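Local coordinates for M32 carboxypeptidase (Chitinophagaceae bacterium, PDB 7A03), which probably removes amino acids one at a time from the C-terminal ends of peptides as a metal-dependent carboxypeptidase of the M32 family, at residues E235-T240 / T250-E255. Residues are numbered along the deposited sequence; the frame is centred on the assembly and turned at random.
Sequences EHPFTT and TTRIDE
Thr250 meets Phe238 with backbone and side chain together, at the open end of the hairpin formed by strands 239-241 and 247-251. Thr250 N donates to Phe238 O at 2.9 Å, nearly along the C=O axis. The return bond does not use the Thr250 carbonyl. Phe238 N instead donates to Thr250 OG1 at 3.0 Å, and this bond is more bent, with an N-H...O angle of 139°. The hydroxyl reaches this place because OG1 sits between the backbone N and the carbonyl carbon (chi1 68°). The same torsion puts CG2 beside the backbone N, and this methyl lies over one face of the Phe238 ring. Thr250 CG2 is 4.0 Å from the centroid of the Phe238 ring, a CH-pi contact, nearest to Phe238 CE1 and CZ. Phe238 CB points away from Thr250. Its CG, however, takes the crowded position between the backbone N and the carbonyl carbon (chi1 67°), which brings the ring back to the methyl. His236 O and Thr240 CB lie at the ring edge, in plane.

Next to the paired strands, aliphatic packing takes over. Pro237 CG lies 3.6 Å from Arg252 CG, where the pyrrolidine ring crosses the extended arginine chain obliquely. Arg252 CD makes a van der Waals contact with Glu235 O at 3.7 Å. The guanidinium forms no hydrogen bond or salt bridge across the contact.

Thr239 OG1 hydrogen-bonds Glu268, and Pro237 touches the same HExxH sequence of helix 258-277, consistent with the metal-binding helix of such peptidases, though no metal is bound to its histidines here. Thr251 stays paired through its backbone with Asp232 and Ser234. Thr250 OG1 also hydrogen-bonds Ser234 OG, so one buried side chain serves two polar partners and an aromatic face where pairing with strand 239-241 runs out.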
loop_
_atom_site.group_PDB
_atom_site.type_symbol
_atom_site.label_atom_id
_atom_site.label_comp_id
_atom_site.label_asym_id
_atom_site.label_seq_id
_atom_site.Cartn_x
_atom_site.Cartn_y
_atom_site.Cartn_z
ATOM N N GLU A 235 -7.703 11.360 -9.952
ATOM C CA GLU A 235 -8.243 10.196 -10.654
ATOM C C GLU A 235 -8.095 8.922 -9.826
ATOM O O GLU A 235 -8.982 8.062 -9.850
ATOM C CB GLU A 235 -7.637 10.017 -12.053
ATOM C CG GLU A 235 -8.181 8.880 -12.888
ATOM C CD GLU A 235 -7.559 8.813 -14.265
ATOM O OE1 GLU A 235 -6.666 9.627 -14.582
ATOM O OE2 GLU A 235 -7.963 7.939 -15.041
ATOM N N HIS A 236 -7.002 8.795 -9.083
ATOM C CA HIS A 236 -6.731 7.623 -8.254
ATOM C C HIS A 236 -6.382 8.114 -6.859
ATOM O O HIS A 236 -5.347 8.788 -6.683
ATOM C CB HIS A 236 -5.579 6.807 -8.832
ATOM C CG HIS A 236 -5.856 6.278 -10.200
ATOM N ND1 HIS A 236 -5.320 6.839 -11.339
ATOM C CD2 HIS A 236 -6.644 5.258 -10.616
ATOM C CE1 HIS A 236 -5.751 6.176 -12.398
ATOM N NE2 HIS A 236 -6.549 5.207 -11.986
ATOM N N PRO A 237 -7.198 7.820 -5.858
ATOM C CA PRO A 237 -6.915 8.302 -4.503
ATOM C C PRO A 237 -5.517 7.935 -4.025
ATOM O O PRO A 237 -5.018 6.830 -4.259
ATOM C CB PRO A 237 -7.989 7.611 -3.661
ATOM C CG PRO A 237 -9.148 7.458 -4.611
ATOM C CD PRO A 237 -8.525 7.186 -5.966
ATOM N N PHE A 238 -4.891 8.866 -3.323
ATOM C CA PHE A 238 -3.572 8.634 -2.753
ATOM C C PHE A 238 -3.356 9.569 -1.573
ATOM O O PHE A 238 -4.133 10.493 -1.330
ATOM C CB PHE A 238 -2.442 8.788 -3.796
ATOM C CG PHE A 238 -2.247 10.205 -4.312
ATOM C CD1 PHE A 238 -2.972 10.668 -5.401
ATOM C CD2 PHE A 238 -1.347 11.053 -3.710
ATOM C CE1 PHE A 238 -2.799 11.964 -5.903
ATOM C CE2 PHE A 238 -1.154 12.349 -4.206
ATOM C CZ PHE A 238 -1.896 12.803 -5.297
ATOM N N THR A 239 -2.277 9.297 -0.840
ATOM C CA THR A 239 -1.800 10.120 0.256
ATOM C C THR A 239 -0.362 10.507 -0.057
ATOM O O THR A 239 0.427 9.675 -0.520
ATOM C CB THR A 239 -1.858 9.328 1.583
ATOM O OG1 THR A 239 -3.220 9.022 1.888
ATOM C CG2 THR A 239 -1.281 10.133 2.735
ATOM N N THR A 240 -0.014 11.775 0.184
ATOM C CA THR A 240 1.351 12.244 -0.006
ATOM C C THR A 240 1.706 13.190 1.124
ATOM O O THR A 240 0.886 14.011 1.550
ATOM C CB THR A 240 1.531 12.927 -1.372
ATOM O OG1 THR A 240 2.931 13.178 -1.610
ATOM C CG2 THR A 240 0.766 14.256 -1.449
ATOM N N THR A 250 -6.162 12.546 -1.556
ATOM C CA THR A 250 -7.117 12.750 -2.630
ATOM C C THR A 250 -8.194 11.687 -2.574
ATOM O O THR A 250 -8.022 10.623 -1.967
ATOM C CB THR A 250 -6.439 12.774 -4.010
ATOM O OG1 THR A 250 -5.922 11.475 -4.320
ATOM C CG2 THR A 250 -5.276 13.773 -4.015
ATOM N N THR A 251 -9.326 11.993 -3.193
ATOM C CA THR A 251 -10.396 11.026 -3.296
ATOM C C THR A 251 -11.061 11.210 -4.645
ATOM O O THR A 251 -10.714 12.112 -5.415
ATOM C CB THR A 251 -11.352 11.123 -2.103
ATOM O OG1 THR A 251 -12.231 9.985 -2.111
ATOM C CG2 THR A 251 -12.177 12.413 -2.160
ATOM N N ARG A 252 -12.020 10.341 -4.931
ATOM C CA ARG A 252 -12.822 10.431 -6.132
ATOM C C ARG A 252 -14.255 10.118 -5.742
ATOM O O ARG A 252 -14.506 9.294 -4.857
ATOM C CB ARG A 252 -12.353 9.425 -7.192
ATOM C CG ARG A 252 -12.083 8.048 -6.626
ATOM C CD ARG A 252 -11.755 7.035 -7.708
ATOM N NE ARG A 252 -11.797 5.673 -7.182
ATOM C CZ ARG A 252 -12.232 4.621 -7.869
ATOM N NH1 ARG A 252 -12.666 4.775 -9.114
ATOM N NH2 ARG A 252 -12.239 3.418 -7.310
ATOM N N ILE A 253 -15.194 10.772 -6.401
ATOM C CA ILE A 253 -16.607 10.618 -6.089
ATOM C C ILE A 253 -17.313 10.023 -7.296
ATOM O O ILE A 253 -17.151 10.518 -8.416
ATOM C CB ILE A 253 -17.236 11.967 -5.711
ATOM C CG1 ILE A 253 -16.602 12.515 -4.441
ATOM C CG2 ILE A 253 -18.759 11.816 -5.527
ATOM C CD1 ILE A 253 -16.862 13.972 -4.232
ATOM N N ASP A 254 -18.109 8.973 -7.062
ATOM C CA ASP A 254 -19.036 8.429 -8.054
ATOM C C ASP A 254 -20.435 8.701 -7.518
ATOM O O ASP A 254 -20.819 8.147 -6.481
ATOM C CB ASP A 254 -18.814 6.928 -8.265
ATOM C CG ASP A 254 -19.581 6.384 -9.457
ATOM O OD1 ASP A 254 -20.638 6.951 -9.791
ATOM O OD2 ASP A 254 -19.130 5.386 -10.068
ATOM N N GLU A 255 -21.199 9.559 -8.201
ATOM C CA GLU A 255 -22.547 9.853 -7.716
ATOM C C GLU A 255 -23.497 8.667 -7.817
ATOM O O GLU A 255 -24.583 8.725 -7.232
ATOM C CB GLU A 255 -23.197 11.036 -8.440
ATOM C CG GLU A 255 -22.404 12.316 -8.480
ATOM C CD GLU A 255 -22.865 13.224 -9.604
ATOM O OE1 GLU A 255 -23.820 12.842 -10.319
ATOM O OE2 GLU A 255 -22.276 14.314 -9.772
#